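Local coordinates for protein ALDH21) (PDB 5MZ5) that oxidises succinic semialdehyde to succinate with NADP(+) as hydride acceptor, as a member of the aldehyde dehydrogenase family, at residues V70-A81 / L242-F252. Residues are numbered along the deposited sequence; the frame is centred on the assembly and turned at random.
Sequences VPQATHKDIDDA and LPVSREDADMF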
loop_
_atom_site.group_PDB
_atom_site.type_symbol
_atom_site.label_atom_id
_atom_site.label_comp_id
_atom_site.label_asym_id
_atom_site.label_seq_id
_atom_site.Cartn_x
_atom_site.Cartn_y
_atom_site.Cartn_z
ATOM N N VAL A 70 14.881 13.447 42.130
ATOM C CA VAL A 70 15.130 13.783 40.715
ATOM C C VAL A 70 15.450 15.275 40.593
ATOM O O VAL A 70 14.675 16.081 41.110
ATOM C CB VAL A 70 13.884 13.423 39.849
ATOM C CG1 VAL A 70 14.084 13.821 38.405
ATOM C CG2 VAL A 70 13.530 11.953 39.957
ATOM N N PRO A 71 16.536 15.684 39.901
ATOM C CA PRO A 71 16.775 17.122 39.703
ATOM C C PRO A 71 15.627 17.779 38.938
ATOM O O PRO A 71 15.042 17.172 38.038
ATOM C CB PRO A 71 18.055 17.159 38.853
ATOM C CG PRO A 71 18.685 15.829 39.018
ATOM C CD PRO A 71 17.545 14.882 39.176
ATOM N N GLN A 72 15.267 18.998 39.337
ATOM C CA GLN A 72 14.219 19.746 38.657
ATOM C C GLN A 72 14.880 20.717 37.691
ATOM O O GLN A 72 15.763 21.476 38.096
ATOM C CB GLN A 72 13.285 20.465 39.641
ATOM C CG GLN A 72 12.030 20.987 38.952
ATOM C CD GLN A 72 11.007 21.478 39.930
ATOM O OE1 GLN A 72 11.082 22.605 40.436
ATOM N NE2 GLN A 72 9.991 20.663 40.160
ATOM N N ALA A 73 14.474 20.665 36.409
ATOM C CA ALA A 73 15.030 21.528 35.367
ATOM C C ALA A 73 14.580 22.970 35.536
ATOM O O ALA A 73 13.430 23.231 35.893
ATOM C CB ALA A 73 14.636 21.015 33.982
ATOM N N THR A 74 15.493 23.906 35.288
ATOM C CA THR A 74 15.162 25.333 35.351
ATOM C C THR A 74 14.638 25.746 33.967
ATOM O O THR A 74 14.708 24.962 33.014
ATOM C CB THR A 74 16.385 26.173 35.755
ATOM O OG1 THR A 74 17.381 26.076 34.737
ATOM C CG2 THR A 74 16.961 25.785 37.135
ATOM N N HIS A 75 14.160 26.984 33.855
ATOM C CA HIS A 75 13.699 27.585 32.608
ATOM C C HIS A 75 14.846 27.603 31.573
ATOM O O HIS A 75 14.605 27.334 30.397
ATOM C CB HIS A 75 13.202 29.003 32.885
ATOM C CG HIS A 75 12.557 29.643 31.703
ATOM N ND1 HIS A 75 13.305 30.331 30.749
ATOM C CD2 HIS A 75 11.252 29.669 31.345
ATOM C CE1 HIS A 75 12.433 30.733 29.836
ATOM N NE2 HIS A 75 11.184 30.358 30.151
ATOM N N LYS A 76 16.081 27.922 32.029
ATOM C CA LYS A 76 17.270 27.963 31.193
ATOM C C LYS A 76 17.580 26.571 30.625
ATOM O O LYS A 76 17.933 26.482 29.449
ATOM C CB LYS A 76 18.475 28.545 31.949
ATOM C CG LYS A 76 19.590 29.007 31.015
ATOM C CD LYS A 76 20.971 28.703 31.588
ATOM C CE LYS A 76 22.092 29.305 30.776
ATOM N NZ LYS A 76 22.277 28.607 29.478
ATOM N N ASP A 77 17.403 25.495 31.441
ATOM C CA ASP A 77 17.594 24.110 31.012
ATOM C C ASP A 77 16.650 23.767 29.862
ATOM O O ASP A 77 17.100 23.208 28.857
ATOM C CB ASP A 77 17.381 23.121 32.176
ATOM C CG ASP A 77 18.399 23.199 33.296
ATOM O OD1 ASP A 77 19.577 23.547 33.013
ATOM O OD2 ASP A 77 18.029 22.894 34.450
ATOM N N ILE A 78 15.353 24.144 29.984
ATOM C CA ILE A 78 14.347 23.884 28.944
ATOM C C ILE A 78 14.712 24.627 27.646
ATOM O O ILE A 78 14.683 24.017 26.577
ATOM C CB ILE A 78 12.897 24.147 29.433
ATOM C CG1 ILE A 78 12.602 23.356 30.726
ATOM C CG2 ILE A 78 11.870 23.772 28.351
ATOM C CD1 ILE A 78 11.659 24.071 31.643
ATOM N N ASP A 79 15.118 25.913 27.755
ATOM C CA ASP A 79 15.567 26.699 26.604
ATOM C C ASP A 79 16.746 26.047 25.894
ATOM O O ASP A 79 16.736 25.951 24.672
ATOM C CB ASP A 79 15.948 28.120 27.019
ATOM C CG ASP A 79 14.824 29.100 26.848
ATOM O OD1 ASP A 79 14.062 28.960 25.862
ATOM O OD2 ASP A 79 14.709 30.024 27.691
ATOM N N ASP A 80 17.735 25.587 26.668
ATOM C CA ASP A 80 18.937 24.915 26.173
ATOM C C ASP A 80 18.584 23.590 25.507
ATOM O O ASP A 80 19.162 23.273 24.467
ATOM C CB ASP A 80 19.973 24.706 27.307
ATOM C CG ASP A 80 20.589 25.977 27.882
ATOM O OD1 ASP A 80 20.508 27.034 27.219
ATOM O OD2 ASP A 80 21.156 25.910 28.991
ATOM N N ALA A 81 17.607 22.846 26.086
ATOM C CA ALA A 81 17.116 21.568 25.565
ATOM C C ALA A 81 16.479 21.752 24.201
ATOM O O ALA A 81 16.773 20.986 23.271
ATOM C CB ALA A 81 16.121 20.943 26.541
ATOM N N LEU A 242 13.264 15.907 30.848
ATOM C CA LEU A 242 13.235 16.807 31.995
ATOM C C LEU A 242 11.881 16.849 32.743
ATOM O O LEU A 242 10.901 17.366 32.196
ATOM C CB LEU A 242 13.607 18.256 31.592
ATOM C CG LEU A 242 14.506 18.512 30.389
ATOM C CD1 LEU A 242 14.054 19.766 29.652
ATOM C CD2 LEU A 242 15.958 18.690 30.826
ATOM N N PRO A 243 11.813 16.361 34.004
ATOM C CA PRO A 243 10.593 16.571 34.813
ATOM C C PRO A 243 10.573 18.082 35.096
ATOM O O PRO A 243 11.602 18.674 35.444
ATOM C CB PRO A 243 10.852 15.741 36.085
ATOM C CG PRO A 243 12.081 14.914 35.771
ATOM C CD PRO A 243 12.868 15.721 34.807
ATOM N N VAL A 244 9.458 18.728 34.796
ATOM C CA VAL A 244 9.393 20.191 34.852
ATOM C C VAL A 244 8.345 20.683 35.870
ATOM O O VAL A 244 7.283 20.058 36.057
ATOM C CB VAL A 244 9.187 20.733 33.388
ATOM C CG1 VAL A 244 8.685 22.161 33.338
ATOM C CG2 VAL A 244 10.471 20.605 32.574
ATOM N N SER A 245 8.690 21.793 36.551
ATOM C CA SER A 245 7.833 22.482 37.516
ATOM C C SER A 245 6.674 23.160 36.763
ATOM O O SER A 245 6.762 23.412 35.555
ATOM C CB SER A 245 8.625 23.535 38.293
ATOM O OG SER A 245 9.158 24.547 37.447
ATOM N N ARG A 246 5.614 23.486 37.493
ATOM C CA ARG A 246 4.421 24.138 36.968
ATOM C C ARG A 246 4.734 25.483 36.298
ATOM O O ARG A 246 4.168 25.781 35.252
ATOM C CB ARG A 246 3.401 24.325 38.097
ATOM C CG ARG A 246 1.996 24.472 37.573
ATOM C CD ARG A 246 1.039 24.781 38.669
ATOM N NE ARG A 246 -0.216 25.307 38.141
ATOM C CZ ARG A 246 -1.231 25.669 38.906
ATOM N NH1 ARG A 246 -1.147 25.560 40.226
ATOM N NH2 ARG A 246 -2.344 26.134 38.361
ATOM N N GLU A 247 5.674 26.255 36.872
ATOM C CA GLU A 247 6.065 27.584 36.390
ATOM C C GLU A 247 6.644 27.593 34.958
ATOM O O GLU A 247 6.606 28.642 34.299
ATOM C CB GLU A 247 7.012 28.361 37.368
ATOM C CG GLU A 247 7.844 27.583 38.387
ATOM C CD GLU A 247 7.151 27.170 39.672
ATOM O OE1 GLU A 247 7.021 28.026 40.577
ATOM O OE2 GLU A 247 6.774 25.981 39.790
ATOM N N ASP A 248 7.172 26.437 34.489
ATOM C CA ASP A 248 7.803 26.294 33.185
ATOM C C ASP A 248 7.152 25.269 32.263
ATOM O O ASP A 248 7.571 25.149 31.114
ATOM C CB ASP A 248 9.291 25.958 33.357
ATOM C CG ASP A 248 10.069 26.933 34.219
ATOM O OD1 ASP A 248 10.036 28.147 33.914
ATOM O OD2 ASP A 248 10.740 26.473 35.189
ATOM N N ALA A 249 6.138 24.539 32.745
ATOM C CA ALA A 249 5.441 23.505 31.967
ATOM C C ALA A 249 4.861 24.000 30.632
ATOM O O ALA A 249 4.877 23.254 29.655
ATOM C CB ALA A 249 4.360 22.844 32.813
ATOM N N ASP A 250 4.402 25.263 30.586
ATOM C CA ASP A 250 3.806 25.909 29.407
ATOM C C ASP A 250 4.722 25.965 28.174
ATOM O O ASP A 250 4.215 25.985 27.054
ATOM C CB ASP A 250 3.269 27.319 29.750
ATOM C CG ASP A 250 2.276 27.834 28.724
ATOM O OD1 ASP A 250 1.326 27.089 28.393
ATOM O OD2 ASP A 250 2.471 28.968 28.224
ATOM N N MET A 251 6.056 25.945 28.374
ATOM C CA MET A 251 7.053 25.933 27.291
ATOM C C MET A 251 6.831 24.752 26.320
ATOM O O MET A 251 6.956 24.920 25.108
ATOM C CB MET A 251 8.475 25.892 27.868
ATOM C CG MET A 251 8.834 27.135 28.694
ATOM S SD MET A 251 10.548 27.118 29.256
ATOM C CE MET A 251 11.399 27.431 27.694
ATOM N N PHE A 252 6.403 23.594 26.861
ATOM C CA PHE A 252 6.103 22.386 26.101
ATOM C C PHE A 252 4.887 22.553 25.189
ATOM O O PHE A 252 4.758 21.838 24.182
ATOM C CB PHE A 252 5.924 21.200 27.055
ATOM C CG PHE A 252 7.255 20.714 27.572
ATOM C CD1 PHE A 252 7.850 21.304 28.696
ATOM C CD2 PHE A 252 7.938 19.689 26.923
ATOM C CE1 PHE A 252 9.101 20.869 29.155
ATOM C CE2 PHE A 252 9.183 19.260 27.382
ATOM C CZ PHE A 252 9.762 19.859 28.483
#
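Just ahead of Ile78, which packs on Val244, Asp77 OD2 is gripped twice: by Thr74 N, 2.9 Å away in a nearly straight bond (170°), and by the guanidinium of Arg53 in a salt bridge. A weak return bond from Asp77 N to Thr74 OG1 completes a capping box: hydroxyl and carboxylate accept from N-H groups that have no carbonyl partner within the helix. The box caps the N-terminus of helix 75-94, and one turn on, Ile78 points toward 242-252. There the branched side chain fills a buried seam, CD1 meeting Val244 CG2 tip to tip at 3.8 Å while CG1 rests against Leu242 CD1. Small Ala73 lets the chains come close, its CB 3.8 Å from Leu242 CB.

Segment 242-252 follows edge strand 239-241 of the Rossmann-type sheet, where it runs parallel to 209-212; it carries Arg246, which binds NADP(+), and packs Phe252 on Lys212, another NADP(+)-binding residue. Farther out, the type I turn from Asp248 to Met251 offers two side chains to His75. Asp248 OD1 lies in the ring plane at its edge, 3.2 Å from CD2, the carboxylate turned 60° against the ring. Unbranched Met251 sets SD obliquely 3.7 Å from the centroid, a sulfur-aromatic contact, and bends CE over one face, offset toward the rim, in a CH-pi contact; that methyl also touches Asp79 OD1, whose charge is paired with Arg257.

At the other end, Gln72 holds CG anti to its backbone N (chi1 -168°) and extends, bringing OE1 within 3.4 Å of Ser245 CB. With the amide that lies flat over it removed, as by an alanine here, the Ser245 methylene would probably lose its cover. Beyond, rigid Pro243 presses CG against Val70 CG1, a tight 3.5 Å, both residues also touching Ile42 of strand 38-44.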